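Local coordinates for protein intracellular serine protease (Bacillus licheniformis, PDB 4ZOQ) that probably cleaves peptide bonds as a subtilase-family serine endopeptidase, and is a lanthipeptide protease capable of sequence-specific, traceless cleavage, at residues Val169-Gly174 and Lys197-Val202; Glu222-Gly227 and Tyr328-Ala333; Arg311-Asp316 and Tyr334-Met339. All coordinates share one frame; numbering follows the deposited sequence.

Contact 1 (Val169-Gly174 and Lys197-Val202); sequences VFSSAG and KHVVSV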
ATOM      1  N   VAL B 169      -3.285  -6.940  -4.362  1.00 32.99           N
ATOM      2  CA  VAL B 169      -3.085  -6.106  -3.183  1.00 29.92           C
ATOM      3  C   VAL B 169      -1.630  -6.194  -2.735  1.00 31.04           C
ATOM      4  O   VAL B 169      -1.145  -7.256  -2.361  1.00 28.72           O
ATOM      5  CB  VAL B 169      -4.017  -6.535  -2.021  1.00 30.09           C
ATOM      6  CG1 VAL B 169      -3.812  -5.640  -0.804  1.00 30.20           C
ATOM      7  CG2 VAL B 169      -5.484  -6.538  -2.481  1.00 28.89           C
ATOM      8  N   PHE B 170      -0.949  -5.061  -2.745  1.00 31.02           N
ATOM      9  CA  PHE B 170       0.446  -4.996  -2.365  1.00 31.44           C
ATOM     10  C   PHE B 170       0.534  -4.246  -1.052  1.00 33.20           C
ATOM     11  O   PHE B 170      -0.171  -3.261  -0.861  1.00 30.64           O
ATOM     12  CB  PHE B 170       1.254  -4.307  -3.455  1.00 28.90           C
ATOM     13  CG  PHE B 170       1.246  -5.054  -4.751  1.00 31.17           C
ATOM     14  CD1 PHE B 170       2.109  -6.118  -4.967  1.00 31.19           C
ATOM     15  CD2 PHE B 170       0.319  -4.738  -5.727  1.00 28.49           C
ATOM     16  CE1 PHE B 170       2.073  -6.824  -6.144  1.00 28.36           C
ATOM     17  CE2 PHE B 170       0.280  -5.435  -6.914  1.00 27.58           C
ATOM     18  CZ  PHE B 170       1.164  -6.483  -7.115  1.00 31.90           C
ATOM     19  N   SER B 171       1.389  -4.723  -0.146  1.00 31.86           N
ATOM     20  CA  SER B 171       1.502  -4.120   1.173  1.00 31.74           C
ATOM     21  C   SER B 171       2.957  -3.993   1.620  1.00 30.86           C
ATOM     22  O   SER B 171       3.771  -4.850   1.327  1.00 31.52           O
ATOM     23  CB  SER B 171       0.730  -4.973   2.186  1.00 33.64           C
ATOM     24  OG  SER B 171       0.411  -4.206   3.317  1.00 39.52           O
ATOM     25  N   SER B 172       3.269  -2.951   2.371  1.00 27.25           N
ATOM     26  CA  SER B 172       4.616  -2.798   2.911  1.00 29.01           C
ATOM     27  C   SER B 172       4.864  -3.778   4.055  1.00 30.22           C
ATOM     28  O   SER B 172       3.971  -4.039   4.872  1.00 30.95           O
ATOM     29  CB  SER B 172       4.853  -1.363   3.359  1.00 25.34           C
ATOM     30  OG  SER B 172       3.821  -0.947   4.219  1.00 29.80           O
ATOM     31  N   ALA B 173       6.058  -4.364   4.076  1.00 27.70           N
ATOM     32  CA  ALA B 173       6.362  -5.407   5.043  1.00 26.93           C
ATOM     33  C   ALA B 173       6.633  -4.836   6.428  1.00 27.31           C
ATOM     34  O   ALA B 173       6.563  -5.538   7.414  1.00 27.96           O
ATOM     35  CB  ALA B 173       7.535  -6.223   4.573  1.00 26.41           C
ATOM     36  N   GLY B 174       6.951  -3.559   6.504  1.00 25.84           N
ATOM     37  CA  GLY B 174       7.198  -2.943   7.789  1.00 28.39           C
ATOM     38  C   GLY B 174       8.660  -2.657   8.035  1.00 30.01           C
ATOM     39  O   GLY B 174       9.539  -3.321   7.473  1.00 28.06           O
ATOM     40  N   LYS B 197      -3.104 -13.916   3.661  1.00 29.05           N
ATOM     41  CA  LYS B 197      -3.146 -14.589   2.387  1.00 32.63           C
ATOM     42  C   LYS B 197      -3.798 -13.657   1.338  1.00 34.97           C
ATOM     43  O   LYS B 197      -4.667 -12.831   1.676  1.00 34.80           O
ATOM     44  CB  LYS B 197      -3.908 -15.901   2.526  1.00 35.62           C
ATOM     45  CG  LYS B 197      -3.684 -16.876   1.400  1.00 40.11           C
ATOM     46  CD  LYS B 197      -4.559 -18.120   1.597  1.00 46.90           C
ATOM     47  CE  LYS B 197      -4.110 -19.269   0.714  1.00 43.07           C
ATOM     48  NZ  LYS B 197      -4.387 -18.959  -0.701  1.00 45.60           N
ATOM     49  N   HIS B 198      -3.309 -13.753   0.096  1.00 34.51           N
ATOM     50  CA  HIS B 198      -3.716 -12.912  -1.037  1.00 33.41           C
ATOM     51  C   HIS B 198      -3.231 -11.442  -0.904  1.00 33.79           C
ATOM     52  O   HIS B 198      -3.568 -10.580  -1.710  1.00 33.67           O
ATOM     53  CB  HIS B 198      -5.226 -12.959  -1.232  1.00 35.50           C
ATOM     54  CG  HIS B 198      -5.777 -14.344  -1.327  1.00 39.13           C
ATOM     55  ND1 HIS B 198      -5.448 -15.210  -2.350  1.00 43.49           N
ATOM     56  CD2 HIS B 198      -6.653 -15.011  -0.536  1.00 38.34           C
ATOM     57  CE1 HIS B 198      -6.081 -16.356  -2.174  1.00 38.32           C
ATOM     58  NE2 HIS B 198      -6.824 -16.260  -1.085  1.00 37.51           N
ATOM     59  N   VAL B 199      -2.448 -11.149   0.120  1.00 31.68           N
ATOM     60  CA  VAL B 199      -1.773  -9.867   0.185  1.00 32.34           C
ATOM     61  C   VAL B 199      -0.264 -10.076  -0.099  1.00 36.15           C
ATOM     62  O   VAL B 199       0.372 -10.955   0.487  1.00 34.26           O
ATOM     63  CB  VAL B 199      -1.971  -9.192   1.550  1.00 31.61           C
ATOM     64  CG1 VAL B 199      -1.110  -7.962   1.649  1.00 30.40           C
ATOM     65  CG2 VAL B 199      -3.465  -8.876   1.801  1.00 32.04           C
ATOM     66  N   VAL B 200       0.279  -9.306  -1.038  1.00 32.39           N
ATOM     67  CA  VAL B 200       1.686  -9.413  -1.424  1.00 30.37           C
ATOM     68  C   VAL B 200       2.563  -8.525  -0.532  1.00 32.21           C
ATOM     69  O   VAL B 200       2.559  -7.290  -0.661  1.00 31.27           O
ATOM     70  CB  VAL B 200       1.872  -9.002  -2.889  1.00 30.93           C
ATOM     71  CG1 VAL B 200       3.333  -9.140  -3.318  1.00 31.74           C
ATOM     72  CG2 VAL B 200       0.949  -9.835  -3.804  1.00 31.67           C
ATOM     73  N   SER B 201       3.337  -9.140   0.355  1.00 29.35           N
ATOM     74  CA  SER B 201       4.159  -8.373   1.287  1.00 29.01           C
ATOM     75  C   SER B 201       5.503  -7.942   0.644  1.00 32.91           C
ATOM     76  O   SER B 201       6.236  -8.774   0.125  1.00 30.70           O
ATOM     77  CB  SER B 201       4.402  -9.195   2.542  1.00 27.43           C
ATOM     78  OG  SER B 201       5.116  -8.447   3.487  1.00 33.85           O
ATOM     79  N   VAL B 202       5.811  -6.641   0.668  1.00 30.55           N
ATOM     80  CA  VAL B 202       6.973  -6.100  -0.042  1.00 26.49           C
ATOM     81  C   VAL B 202       7.995  -5.433   0.909  1.00 27.55           C
ATOM     82  O   VAL B 202       7.651  -4.506   1.659  1.00 28.15           O
ATOM     83  CB  VAL B 202       6.539  -5.061  -1.129  1.00 27.29           C
ATOM     84  CG1 VAL B 202       7.730  -4.507  -1.891  1.00 24.61           C
ATOM     85  CG2 VAL B 202       5.505  -5.655  -2.094  1.00 29.55           C
TER
HETATM   86  O   HOH W   1      -2.804  -9.904  -4.424  1.00 37.22           O
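F170 and V200 lie side by side on one face of a parallel strand pair and point the same way. The F170 ring has CG anti to its carbonyl carbon (chi1 -63°), and its CD1 reaches V200 CB at 3.6 Å, obliquely to the ring; V200 CG1 touches CD1 and CE1. V202 CG2 adds a looser neighbour at the ring edge. V282 and A286 of helix 275-297 pack on F170 from the same chain. S171 and S201 belong to the other face. There S171 CB rests 3.6 Å from V199 CG1, while S171 OG, anti to its backbone N (chi1 -159°), bonds to I136 O of the adjoining strand. S201 OG lies 3.5 Å from A173 CB and bonds to E220. V169 and V199 cross obliquely, CG1 to CG2 4.2 Å. Four backbone bonds join the pair: V200 N to V169 O (2.8 Å), S171 N to V200 O, V202 N to S171 O, and A173 N to V202 O (2.9 Å). Beside V169, a water accepts a hydrogen bond from V169 N and donates one to H198 O. S172 ends the strand, its side chain about 5 Å from that of S276, the predicted catalytic serine. The paired amides and the outward-bonded hydroxyls of S171 and S201 give these buried polar groups partners in the subtilisin-type sheet, beside the probable catalytic site.

Contact 2 (Glu222-Gly227 and Tyr328-Ala333); sequences EFTAPG and YGEVRA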
ATOM      1  N   GLU B 222       7.364 -11.435  -0.237  1.00 29.70           N
ATOM      2  CA  GLU B 222       7.286 -12.003  -1.577  1.00 33.14           C
ATOM      3  C   GLU B 222       8.191 -11.319  -2.557  1.00 32.92           C
ATOM      4  O   GLU B 222       8.716 -11.958  -3.479  1.00 30.89           O
ATOM      5  CB  GLU B 222       5.869 -11.948  -2.142  1.00 33.23           C
ATOM      6  CG  GLU B 222       4.970 -12.954  -1.515  1.00 37.63           C
ATOM      7  CD  GLU B 222       3.776 -13.238  -2.362  1.00 44.14           C
ATOM      8  OE1 GLU B 222       3.987 -13.564  -3.550  1.00 51.79           O
ATOM      9  OE2 GLU B 222       2.640 -13.102  -1.854  1.00 45.90           O
ATOM     10  N   PHE B 223       8.328 -10.010  -2.382  1.00 29.17           N
ATOM     11  CA  PHE B 223       9.164  -9.226  -3.256  1.00 28.69           C
ATOM     12  C   PHE B 223       9.869  -8.139  -2.477  1.00 27.93           C
ATOM     13  O   PHE B 223       9.540  -7.816  -1.346  1.00 25.28           O
ATOM     14  CB  PHE B 223       8.380  -8.561  -4.369  1.00 25.96           C
ATOM     15  CG  PHE B 223       7.691  -9.498  -5.287  1.00 32.00           C
ATOM     16  CD1 PHE B 223       8.404 -10.206  -6.243  1.00 30.43           C
ATOM     17  CD2 PHE B 223       6.300  -9.625  -5.241  1.00 28.81           C
ATOM     18  CE1 PHE B 223       7.760 -11.045  -7.108  1.00 34.04           C
ATOM     19  CE2 PHE B 223       5.647 -10.458  -6.106  1.00 32.13           C
ATOM     20  CZ  PHE B 223       6.372 -11.182  -7.048  1.00 33.55           C
ATOM     21  N   THR B 224      10.805  -7.541  -3.175  1.00 27.27           N
ATOM     22  CA  THR B 224      11.575  -6.445  -2.685  1.00 27.41           C
ATOM     23  C   THR B 224      11.595  -5.333  -3.745  1.00 28.58           C
ATOM     24  O   THR B 224      11.355  -5.586  -4.938  1.00 27.12           O
ATOM     25  CB  THR B 224      12.968  -7.027  -2.301  1.00 30.81           C
ATOM     26  OG1 THR B 224      13.070  -7.132  -0.872  1.00 32.78           O
ATOM     27  CG2 THR B 224      14.066  -6.271  -2.839  1.00 26.49           C
ATOM     28  N   ALA B 225      11.797  -4.091  -3.313  1.00 27.83           N
ATOM     29  CA  ALA B 225      11.993  -2.996  -4.262  1.00 27.53           C
ATOM     30  C   ALA B 225      12.922  -1.942  -3.637  1.00 25.68           C
ATOM     31  O   ALA B 225      13.065  -1.885  -2.411  1.00 24.04           O
ATOM     32  CB  ALA B 225      10.658  -2.386  -4.686  1.00 25.78           C
ATOM     33  N   PRO B 226      13.594  -1.143  -4.483  1.00 27.95           N
ATOM     34  CA  PRO B 226      14.549  -0.185  -3.903  1.00 28.25           C
ATOM     35  C   PRO B 226      13.907   0.973  -3.113  1.00 25.66           C
ATOM     36  O   PRO B 226      13.442   1.962  -3.678  1.00 26.14           O
ATOM     37  CB  PRO B 226      15.301   0.340  -5.140  1.00 26.90           C
ATOM     38  CG  PRO B 226      14.435   0.029  -6.315  1.00 26.79           C
ATOM     39  CD  PRO B 226      13.712  -1.229  -5.954  1.00 27.91           C
ATOM     40  N   GLY B 227      13.886   0.822  -1.797  1.00 26.67           N
ATOM     41  CA  GLY B 227      13.388   1.850  -0.902  1.00 24.02           C
ATOM     42  C   GLY B 227      14.490   2.584  -0.131  1.00 25.45           C
ATOM     43  O   GLY B 227      14.184   3.423   0.708  1.00 28.25           O
ATOM     44  N   TYR B 328      10.772 -13.646  -3.483  1.00 32.49           N
ATOM     45  CA  TYR B 328      11.182 -14.077  -4.824  1.00 31.74           C
ATOM     46  C   TYR B 328      12.277 -13.180  -5.371  1.00 32.78           C
ATOM     47  O   TYR B 328      12.871 -13.496  -6.390  1.00 33.90           O
ATOM     48  CB  TYR B 328      10.007 -14.068  -5.803  1.00 29.11           C
ATOM     49  CG  TYR B 328       8.940 -15.078  -5.492  1.00 35.99           C
ATOM     50  CD1 TYR B 328       9.186 -16.440  -5.641  1.00 38.36           C
ATOM     51  CD2 TYR B 328       7.693 -14.684  -5.031  1.00 34.72           C
ATOM     52  CE1 TYR B 328       8.223 -17.379  -5.354  1.00 38.07           C
ATOM     53  CE2 TYR B 328       6.712 -15.625  -4.730  1.00 39.36           C
ATOM     54  CZ  TYR B 328       6.987 -16.970  -4.892  1.00 41.24           C
ATOM     55  OH  TYR B 328       6.031 -17.919  -4.602  1.00 53.85           O
ATOM     56  N   GLY B 329      12.495 -12.025  -4.741  1.00 30.31           N
ATOM     57  CA  GLY B 329      13.574 -11.135  -5.149  1.00 29.41           C
ATOM     58  C   GLY B 329      13.140  -9.713  -5.489  1.00 33.31           C
ATOM     59  O   GLY B 329      11.990  -9.285  -5.220  1.00 34.66           O
ATOM     60  N   GLU B 330      14.054  -8.971  -6.101  1.00 29.18           N
ATOM     61  CA  GLU B 330      13.790  -7.581  -6.438  1.00 30.11           C
ATOM     62  C   GLU B 330      13.047  -7.428  -7.742  1.00 30.67           C
ATOM     63  O   GLU B 330      13.473  -7.955  -8.786  1.00 29.82           O
ATOM     64  CB  GLU B 330      15.083  -6.801  -6.527  1.00 31.25           C
ATOM     65  CG  GLU B 330      14.889  -5.316  -6.800  1.00 29.93           C
ATOM     66  CD  GLU B 330      16.220  -4.606  -6.782  1.00 36.91           C
ATOM     67  OE1 GLU B 330      17.187  -5.257  -6.351  1.00 40.67           O
ATOM     68  OE2 GLU B 330      16.309  -3.414  -7.136  1.00 36.75           O
ATOM     69  N   VAL B 331      11.895  -6.771  -7.654  1.00 28.37           N
ATOM     70  CA  VAL B 331      11.101  -6.419  -8.817  1.00 30.55           C
ATOM     71  C   VAL B 331      11.793  -5.382  -9.704  1.00 29.28           C
ATOM     72  O   VAL B 331      12.320  -4.401  -9.219  1.00 28.92           O
ATOM     73  CB  VAL B 331       9.701  -5.878  -8.395  1.00 31.05           C
ATOM     74  CG1 VAL B 331       8.980  -5.215  -9.585  1.00 27.21           C
ATOM     75  CG2 VAL B 331       8.875  -7.008  -7.821  1.00 30.13           C
ATOM     76  N   ARG B 332      11.783  -5.612 -11.006  1.00 30.33           N
ATOM     77  CA  ARG B 332      12.316  -4.649 -11.976  1.00 34.47           C
ATOM     78  C   ARG B 332      11.314  -4.508 -13.099  1.00 33.77           C
ATOM     79  O   ARG B 332      11.092  -5.457 -13.867  1.00 33.71           O
ATOM     80  CB  ARG B 332      13.682  -5.077 -12.511  1.00 39.62           C
ATOM     81  CG  ARG B 332      14.798  -5.082 -11.450  1.00 44.41           C
ATOM     82  CD  ARG B 332      16.042  -5.749 -12.035  1.00 52.37           C
ATOM     83  NE  ARG B 332      15.718  -7.132 -12.401  1.00 42.87           N
ATOM     84  CZ  ARG B 332      16.574  -7.999 -12.944  1.00 46.67           C
ATOM     85  NH1 ARG B 332      17.823  -7.611 -13.206  1.00 45.27           N
ATOM     86  NH2 ARG B 332      16.168  -9.246 -13.233  1.00 40.33           N
ATOM     87  N   ALA B 333      10.702  -3.330 -13.200  1.00 35.87           N
ATOM     88  CA  ALA B 333       9.630  -3.118 -14.175  1.00 31.81           C
ATOM     89  C   ALA B 333      10.057  -3.432 -15.616  1.00 32.23           C
ATOM     90  O   ALA B 333       9.300  -4.075 -16.334  1.00 31.50           O
ATOM     91  CB  ALA B 333       9.126  -1.682 -14.087  1.00 25.18           C
TER
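Y328 sits beside E222, the two side chains pointing the same way. Y328 N donates to E222 O at 2.7 Å, and Y328 CD2 lies 3.3 Å from E222 O, which is oblique to the ring. E222 OE1 lies in the plane of the tyrosine ring, at its edge, 3.6 Å from CE2; the carboxylate is turned 72° to the ring, and its OE1 is hydrogen-bonded to H307 NE2. Y328 CB faces F223 CE1, and the two aromatic planes meet obliquely at 47°. G329 follows with backbone angles that suit a residue without CB. Its O accepts T224 N at 2.9 Å and lies in the plane of the F223 ring, at the edge. E330 then bridges T224, so this irregular segment runs along strand 221-226, one of the two outermost strands of the subtilase alpha/beta sheet within this chain, on the side away from strand 200-205. T224 CG2 touches E330 CB, and the E330 chain, CG anti to the backbone N (chi1 -177°) and extended beyond, carries OE2 to 3.6 Å from P226 CD. That carboxylate oxygen also has a weak bond to N205. V331 N donates a hydrogen bond to T224 O at 3.0 Å. V331 CG2 meets F223 CD1 at 3.6 Å, and V282 and T285 of helix 275-297 pack against the same valine. An alanine in place of F223 would probably leave a gap between Y328 CB and V331 CG2, taking away the ring that both of them touch. R332 is the N-cap of helix 333-338, and A333 N, in its first turn, is bonded to Q29 of helix 24-30.

Contact 3 (Arg311-Asp316 and Tyr334-Met339); sequences RKSALD and YQALKM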
ATOM      1  N   ARG B 311       6.844 -12.449 -10.518  1.00 33.13           N
ATOM      2  CA  ARG B 311       7.691 -13.462  -9.915  1.00 34.64           C
ATOM      3  C   ARG B 311       8.842 -13.901 -10.841  1.00 33.02           C
ATOM      4  O   ARG B 311       9.986 -13.898 -10.437  1.00 31.76           O
ATOM      5  CB  ARG B 311       6.839 -14.649  -9.480  1.00 35.78           C
ATOM      6  CG  ARG B 311       7.635 -15.846  -9.010  1.00 36.35           C
ATOM      7  CD  ARG B 311       6.711 -16.859  -8.388  1.00 42.18           C
ATOM      8  NE  ARG B 311       6.041 -17.703  -9.373  1.00 55.93           N
ATOM      9  CZ  ARG B 311       6.563 -18.788  -9.941  1.00 53.57           C
ATOM     10  NH1 ARG B 311       7.809 -19.171  -9.663  1.00 44.26           N
ATOM     11  NH2 ARG B 311       5.826 -19.476 -10.807  1.00 44.46           N
ATOM     12  N   LYS B 312       8.560 -14.184 -12.100  1.00 31.99           N
ATOM     13  CA  LYS B 312       9.610 -14.674 -12.974  1.00 33.00           C
ATOM     14  C   LYS B 312      10.602 -13.598 -13.405  1.00 33.13           C
ATOM     15  O   LYS B 312      11.721 -13.914 -13.794  1.00 32.69           O
ATOM     16  CB  LYS B 312       9.006 -15.323 -14.224  1.00 37.79           C
ATOM     17  CG  LYS B 312       8.297 -16.623 -13.938  1.00 44.97           C
ATOM     18  CD  LYS B 312       9.370 -17.723 -13.845  1.00 53.48           C
ATOM     19  CE  LYS B 312       8.786 -19.127 -13.920  1.00 56.32           C
ATOM     20  NZ  LYS B 312       9.697 -20.114 -13.277  1.00 66.68           N
ATOM     21  N   SER B 313      10.223 -12.328 -13.311  1.00 36.95           N
ATOM     22  CA  SER B 313      11.132 -11.267 -13.729  1.00 32.83           C
ATOM     23  C   SER B 313      11.968 -10.687 -12.579  1.00 32.15           C
ATOM     24  O   SER B 313      12.824  -9.825 -12.787  1.00 34.74           O
ATOM     25  CB  SER B 313      10.349 -10.157 -14.437  1.00 29.30           C
ATOM     26  OG  SER B 313       9.332  -9.612 -13.624  1.00 31.72           O
ATOM     27  N   ALA B 314      11.681 -11.114 -11.365  1.00 29.55           N
ATOM     28  CA  ALA B 314      12.376 -10.576 -10.207  1.00 32.37           C
ATOM     29  C   ALA B 314      13.840 -11.005 -10.161  1.00 34.30           C
ATOM     30  O   ALA B 314      14.181 -12.108 -10.526  1.00 32.43           O
ATOM     31  CB  ALA B 314      11.668 -10.992  -8.909  1.00 32.42           C
ATOM     32  N   LEU B 315      14.707 -10.122  -9.696  1.00 34.02           N
ATOM     33  CA  LEU B 315      16.079 -10.497  -9.476  1.00 34.08           C
ATOM     34  C   LEU B 315      16.247 -11.318  -8.200  1.00 32.05           C
ATOM     35  O   LEU B 315      16.029 -10.808  -7.103  1.00 31.14           O
ATOM     36  CB  LEU B 315      16.967  -9.249  -9.426  1.00 33.35           C
ATOM     37  CG  LEU B 315      18.455  -9.494  -9.188  1.00 35.82           C
ATOM     38  CD1 LEU B 315      19.014 -10.336 -10.347  1.00 36.25           C
ATOM     39  CD2 LEU B 315      19.165  -8.146  -9.111  1.00 33.53           C
ATOM     40  N   ASP B 316      16.663 -12.574  -8.358  1.00 32.55           N
ATOM     41  CA  ASP B 316      16.893 -13.488  -7.247  1.00 31.34           C
ATOM     42  C   ASP B 316      18.176 -13.118  -6.491  1.00 34.52           C
ATOM     43  O   ASP B 316      19.282 -13.274  -7.001  1.00 39.46           O
ATOM     44  CB  ASP B 316      16.953 -14.923  -7.741  1.00 32.05           C
ATOM     45  CG  ASP B 316      17.121 -15.943  -6.598  1.00 38.26           C
ATOM     46  OD1 ASP B 316      17.356 -15.550  -5.433  1.00 38.23           O
ATOM     47  OD2 ASP B 316      16.985 -17.154  -6.865  1.00 40.48           O
ATOM     48  N   TYR B 334      11.255  -3.006 -16.037  1.00 30.60           N
ATOM     49  CA  TYR B 334      11.669  -3.252 -17.431  1.00 33.60           C
ATOM     50  C   TYR B 334      11.834  -4.742 -17.699  1.00 32.27           C
ATOM     51  O   TYR B 334      11.563  -5.202 -18.791  1.00 32.74           O
ATOM     52  CB  TYR B 334      12.964  -2.507 -17.791  1.00 32.24           C
ATOM     53  CG  TYR B 334      14.217  -3.132 -17.241  1.00 34.93           C
ATOM     54  CD1 TYR B 334      14.688  -2.778 -15.968  1.00 33.80           C
ATOM     55  CD2 TYR B 334      14.937  -4.073 -17.987  1.00 31.72           C
ATOM     56  CE1 TYR B 334      15.832  -3.349 -15.448  1.00 37.04           C
ATOM     57  CE2 TYR B 334      16.077  -4.640 -17.487  1.00 36.07           C
ATOM     58  CZ  TYR B 334      16.528  -4.275 -16.209  1.00 41.20           C
ATOM     59  OH  TYR B 334      17.670  -4.834 -15.690  1.00 42.45           O
ATOM     60  N   GLN B 335      12.260  -5.495 -16.690  1.00 34.60           N
ATOM     61  CA  GLN B 335      12.404  -6.932 -16.847  1.00 35.56           C
ATOM     62  C   GLN B 335      11.030  -7.568 -16.955  1.00 37.26           C
ATOM     63  O   GLN B 335      10.830  -8.503 -17.719  1.00 33.00           O
ATOM     64  CB  GLN B 335      13.141  -7.557 -15.668  1.00 34.64           C
ATOM     65  CG  GLN B 335      14.629  -7.355 -15.657  1.00 40.57           C
ATOM     66  CD  GLN B 335      15.343  -7.944 -16.856  1.00 43.55           C
ATOM     67  OE1 GLN B 335      14.756  -8.688 -17.670  1.00 41.79           O
ATOM     68  NE2 GLN B 335      16.654  -7.682 -16.929  1.00 46.02           N
ATOM     69  N   ALA B 336      10.092  -7.050 -16.161  1.00 35.95           N
ATOM     70  CA  ALA B 336       8.714  -7.529 -16.189  1.00 35.14           C
ATOM     71  C   ALA B 336       8.131  -7.419 -17.585  1.00 35.30           C
ATOM     72  O   ALA B 336       7.542  -8.376 -18.101  1.00 40.44           O
ATOM     73  CB  ALA B 336       7.850  -6.740 -15.190  1.00 29.98           C
ATOM     74  N   LEU B 337       8.324  -6.260 -18.201  1.00 34.81           N
ATOM     75  CA  LEU B 337       7.806  -5.996 -19.546  1.00 38.89           C
ATOM     76  C   LEU B 337       8.603  -6.821 -20.569  1.00 37.76           C
ATOM     77  O   LEU B 337       8.052  -7.327 -21.554  1.00 35.42           O
ATOM     78  CB  LEU B 337       7.866  -4.488 -19.865  1.00 32.78           C
ATOM     79  CG  LEU B 337       6.971  -3.536 -19.051  1.00 30.66           C
ATOM     80  CD1 LEU B 337       7.253  -2.117 -19.418  1.00 30.08           C
ATOM     81  CD2 LEU B 337       5.483  -3.814 -19.270  1.00 32.53           C
ATOM     82  N   LYS B 338       9.892  -6.990 -20.298  1.00 36.03           N
ATOM     83  CA  LYS B 338      10.761  -7.703 -21.223  1.00 40.74           C
ATOM     84  C   LYS B 338      10.372  -9.178 -21.287  1.00 45.59           C
ATOM     85  O   LYS B 338      10.488  -9.822 -22.340  1.00 44.58           O
ATOM     86  CB  LYS B 338      12.219  -7.555 -20.794  1.00 38.77           C
ATOM     87  CG  LYS B 338      13.246  -8.050 -21.773  1.00 45.53           C
ATOM     88  CD  LYS B 338      14.633  -8.095 -21.107  1.00 48.64           C
ATOM     89  CE  LYS B 338      15.223  -9.503 -21.156  1.00 57.86           C
ATOM     90  NZ  LYS B 338      16.415  -9.658 -20.265  1.00 63.91           N
ATOM     91  N   MET B 339       9.836  -9.710 -20.195  1.00 41.69           N
ATOM     92  CA  MET B 339       9.403 -11.102 -20.265  1.00 48.18           C
ATOM     93  C   MET B 339       8.020 -11.300 -20.822  1.00 48.13           C
ATOM     94  O   MET B 339       7.546 -12.423 -20.883  1.00 50.39           O
ATOM     95  CB  MET B 339       9.458 -11.790 -18.931  1.00 41.53           C
ATOM     96  CG  MET B 339      10.838 -12.186 -18.511  1.00 52.16           C
ATOM     97  SD  MET B 339      10.584 -13.492 -17.301  1.00 75.93           S
ATOM     98  CE  MET B 339       8.848 -13.178 -16.852  1.00 42.34           C
TER
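S313 presses its side chain against the backbone of A336, where the two segments come nearest, with CA atoms 5.1 Å apart. OG stands between the backbone N and the carbonyl carbon (chi1 58°), the crowded position, and from there touches A336 CA at 3.4 Å and A336 CB at 3.6 Å. The hydroxyl is hydrogen-bonded to I309 O, one turn back in its own helix, and its contact with A336 is packing only. S313 CB lies against Q335 C and N of A336, and Q335 CB comes to 3.7 Å from S313 O. Q335 CG lies over one face of the Y334 ring, offset toward the rim; beyond it the chain bends at chi2 (-61°), turning CD away from S313, and OE1 takes K338 NZ at 3.2 Å, in the carbonyl plane on a lone pair. M339 approaches from the end of the second helix. Its bent thioether places CE 3.4 Å from K312 CB and SD 3.7 Å from K312 O, so methyl and sulphur both lie against the last turn of helix 303-313. The K312 chain itself bends at chi2 and leads its ammonium away from the contact. T285 and V289 of helix 275-297 pack on A336 from the same chain. With S313 and A336 at the centre and M339 to one side, the arrangement is a short helix-to-helix contact, where the C-terminal helix 333-338 docks on the end of helix 303-313 at the periphery of the subtilase fold, away from the predicted catalytic residues.

In the fold
Along the chain, contact 1 closes before contact 2 opens, whereas the segments of contacts 2 and 3 alternate. Contacts 1 and 2 have centres 12 Å apart and share the sheet: strands 200-205 and 221-226 are neighbours, joined by S201 O and E222 N at 2.9 Å. Contacts 2 and 3 have centres 10 Å apart and touch, with L315 N 2.7 Å from E330 O. Contacts 1 and 3, with centres 18 Å apart, do not meet, their nearest atoms about 9 Å apart. The series thus leads from the interior sheet near the predicted catalytic serine, over its edge strand, to the C-terminal helix, and helix 275-297, near whose start that serine lies, packs on all three.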